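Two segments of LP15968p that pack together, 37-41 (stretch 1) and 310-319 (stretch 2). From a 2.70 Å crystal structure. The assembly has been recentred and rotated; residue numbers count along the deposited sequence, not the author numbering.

Stretch 1, residues 37-41: QPHYA
Stretch 2 (310-319) KYPAASTLPQ

Stretch 1 has no regular helix or strand, and its phi/psi pairs describe a largely extended chain: Gln-37 at -169/67, Pro-38 at -62/126, His-39 at -173/158, Tyr-40 at -87/126 and Ala-41 at -75/127. Stretch 2 changes character along its length. Lys-310 (-56/-49) precedes three more extended residues, Tyr-311 (-125/81), Pro-312 (-78/180) and Ala-313 (-89/155). From Ala-314 (-47/-47) through Ser-315 (-54/-23) and Thr-316 (-70/-34) the angles are helical, and Leu-317 (-53/-45), Pro-318 (-59/-41) and Gln-319 (-60/-48) belong to a helix that continues beyond the stretch. The turn is marked by a backbone hydrogen bond from Thr-316 N to Ala-313 O at 2.9 Å, although a short contact makes the position of Thr-316 N less certain.

The register is set by His-39 and Ala-314, whose CA atoms lie 4.7 Å apart. The Ala-314 CA-to-CB bond points toward stretch 1, and Ala-314 CB lies 3.3 Å from Pro-38 O and 3.5 Å from His-39 N. The His-39 CA-to-CB bond points away from stretch 2 (chi1 76°, p; chi2 -64°), and His-39 ND1 donates a hydrogen bond to Gln-37 O at 2.7 Å, with an N-H...acceptor angle of 147°.

Tyr-40 has more of its area covered than any other residue in either stretch, 128 Å² of the 397 Å² summed over both sides. Its CA-to-CB bond runs sideways, but chi1 -78° (m) and chi2 108° bring the end of the side chain nearer to stretch 2. There Tyr-40 OH donates a hydrogen bond to Pro-312 O at 2.9 Å, the carbonyl lying at the ring edge near its plane. The two ring faces have different neighbours. Over one lies Leu-317 CD1, while Leu-317 CD2 (chi1 -53°, m; chi2 173°, t) comes within 3.5 Å of Tyr-40 CZ. Over the opposite face lies Tyr-311 (chi1 -156°, t; chi2 149°), with Tyr-311 CE2 3.3 Å from Tyr-40 CE1. Ring planes at 88° and centroids 4.9 Å apart identify an edge-to-face pair, in which Tyr-311 supplies the edge and Tyr-40 the face.

Pro-38 makes a second apolar contact. The CA-to-CB bond of Pro-38 points toward stretch 2, and its ring pucker is C-gamma exo; Pro-38 CB lies 4.0 Å from Ala-314 CB and Pro-38 CG 3.9 Å from Pro-318 CG. The CA-to-CB bond of Pro-318 points toward stretch 1, and its ring is likewise C-gamma exo, so the two proline rings meet at van der Waals distance.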

# COMPACT_ATOMS: atom_id res chain seq x y z
N GLN A 37 16.15 -18.52 11.81
CA GLN A 37 16.00 -18.13 13.20
C GLN A 37 14.65 -17.45 13.40
O GLN A 37 14.57 -16.24 13.68
CB GLN A 37 17.13 -17.17 13.57
CG GLN A 37 17.40 -16.06 12.54
CD GLN A 37 16.79 -14.71 12.91
OE1 GLN A 37 15.63 -14.45 12.62
NE2 GLN A 37 17.59 -13.85 13.55
N PRO A 38 13.56 -18.22 13.27
CA PRO A 38 12.21 -17.66 13.33
C PRO A 38 11.90 -17.01 14.67
O PRO A 38 12.05 -17.65 15.72
CB PRO A 38 11.31 -18.88 13.11
CG PRO A 38 12.21 -19.93 12.51
CD PRO A 38 13.56 -19.68 13.09
N HIS A 39 11.48 -15.76 14.64
CA HIS A 39 11.18 -15.00 15.84
C HIS A 39 10.55 -13.66 15.48
O HIS A 39 10.71 -13.16 14.35
CB HIS A 39 12.46 -14.80 16.68
CG HIS A 39 13.38 -13.75 16.13
ND1 HIS A 39 14.00 -13.87 14.91
CD2 HIS A 39 13.79 -12.58 16.66
CE1 HIS A 39 14.76 -12.80 14.70
NE2 HIS A 39 14.65 -12.00 15.75
N TYR A 40 9.82 -13.07 16.41
CA TYR A 40 9.23 -11.76 16.15
C TYR A 40 10.21 -10.64 16.50
O TYR A 40 10.74 -10.61 17.61
CB TYR A 40 7.89 -11.59 16.90
CG TYR A 40 6.73 -12.31 16.22
CD1 TYR A 40 6.18 -13.46 16.77
CD2 TYR A 40 6.21 -11.84 15.02
CE1 TYR A 40 5.13 -14.11 16.15
CE2 TYR A 40 5.17 -12.49 14.40
CZ TYR A 40 4.63 -13.62 14.96
OH TYR A 40 3.60 -14.26 14.31
N ALA A 41 10.46 -9.75 15.55
CA ALA A 41 11.39 -8.64 15.80
C ALA A 41 10.76 -7.57 16.70
O ALA A 41 9.66 -7.08 16.43
CB ALA A 41 11.87 -8.04 14.49
N LYS A 310 -4.47 -14.22 14.54
CA LYS A 310 -3.95 -12.86 14.55
C LYS A 310 -2.46 -12.81 14.90
O LYS A 310 -1.67 -12.17 14.22
CB LYS A 310 -4.75 -11.99 15.53
CG LYS A 310 -6.20 -11.80 15.13
CD LYS A 310 -6.95 -10.87 16.08
CE LYS A 310 -8.14 -10.19 15.36
NZ LYS A 310 -8.85 -9.15 16.18
N TYR A 311 -2.09 -13.51 15.98
CA TYR A 311 -0.71 -13.53 16.46
C TYR A 311 -0.18 -14.96 16.58
O TYR A 311 -0.18 -15.52 17.67
CB TYR A 311 -0.63 -12.88 17.85
CG TYR A 311 0.73 -12.31 18.22
CD1 TYR A 311 0.84 -11.21 19.06
CD2 TYR A 311 1.91 -12.87 17.73
CE1 TYR A 311 2.07 -10.67 19.41
CE2 TYR A 311 3.15 -12.33 18.06
CZ TYR A 311 3.22 -11.23 18.91
OH TYR A 311 4.44 -10.69 19.26
N PRO A 312 0.26 -15.55 15.46
CA PRO A 312 0.74 -16.94 15.51
C PRO A 312 2.15 -17.01 16.09
O PRO A 312 2.71 -15.98 16.46
CB PRO A 312 0.75 -17.38 14.03
CG PRO A 312 0.13 -16.21 13.25
CD PRO A 312 0.30 -14.99 14.10
N ALA A 313 2.70 -18.22 16.19
CA ALA A 313 4.04 -18.42 16.74
C ALA A 313 5.09 -18.32 15.64
O ALA A 313 4.81 -18.57 14.47
CB ALA A 313 4.15 -19.77 17.46
N ALA A 314 6.31 -17.97 16.04
CA ALA A 314 7.41 -17.77 15.10
C ALA A 314 7.56 -18.89 14.05
O ALA A 314 7.72 -18.61 12.86
CB ALA A 314 8.72 -17.58 15.85
N SER A 315 7.51 -20.14 14.49
CA SER A 315 7.75 -21.29 13.61
C SER A 315 6.83 -21.24 12.40
O SER A 315 7.12 -21.85 11.36
CB SER A 315 7.55 -22.62 14.37
OG SER A 315 6.21 -22.77 14.83
N THR A 316 5.72 -20.53 12.56
CA THR A 316 4.75 -20.32 11.50
C THR A 316 5.31 -19.41 10.42
O THR A 316 5.03 -19.59 9.23
CB THR A 316 3.45 -19.71 12.07
OG1 THR A 316 2.58 -20.77 12.49
CG2 THR A 316 2.74 -18.87 11.04
N LEU A 317 6.13 -18.45 10.84
CA LEU A 317 6.62 -17.36 9.99
C LEU A 317 7.28 -17.79 8.67
O LEU A 317 7.02 -17.18 7.62
CB LEU A 317 7.56 -16.46 10.79
CG LEU A 317 7.04 -15.90 12.11
CD1 LEU A 317 8.17 -15.19 12.84
CD2 LEU A 317 5.82 -14.97 11.93
N PRO A 318 8.15 -18.80 8.72
CA PRO A 318 8.79 -19.22 7.47
C PRO A 318 7.80 -19.68 6.41
O PRO A 318 7.98 -19.33 5.24
CB PRO A 318 9.68 -20.37 7.92
CG PRO A 318 10.05 -20.00 9.32
CD PRO A 318 8.80 -19.41 9.89
N GLN A 319 6.76 -20.42 6.81
CA GLN A 319 5.65 -20.79 5.90
C GLN A 319 4.88 -19.58 5.32
O GLN A 319 4.60 -19.52 4.11
CB GLN A 319 4.64 -21.70 6.63
CG GLN A 319 4.88 -23.19 6.45
CD GLN A 319 5.32 -23.86 7.74
OE1 GLN A 319 4.97 -25.02 8.00
NE2 GLN A 319 6.09 -23.14 8.55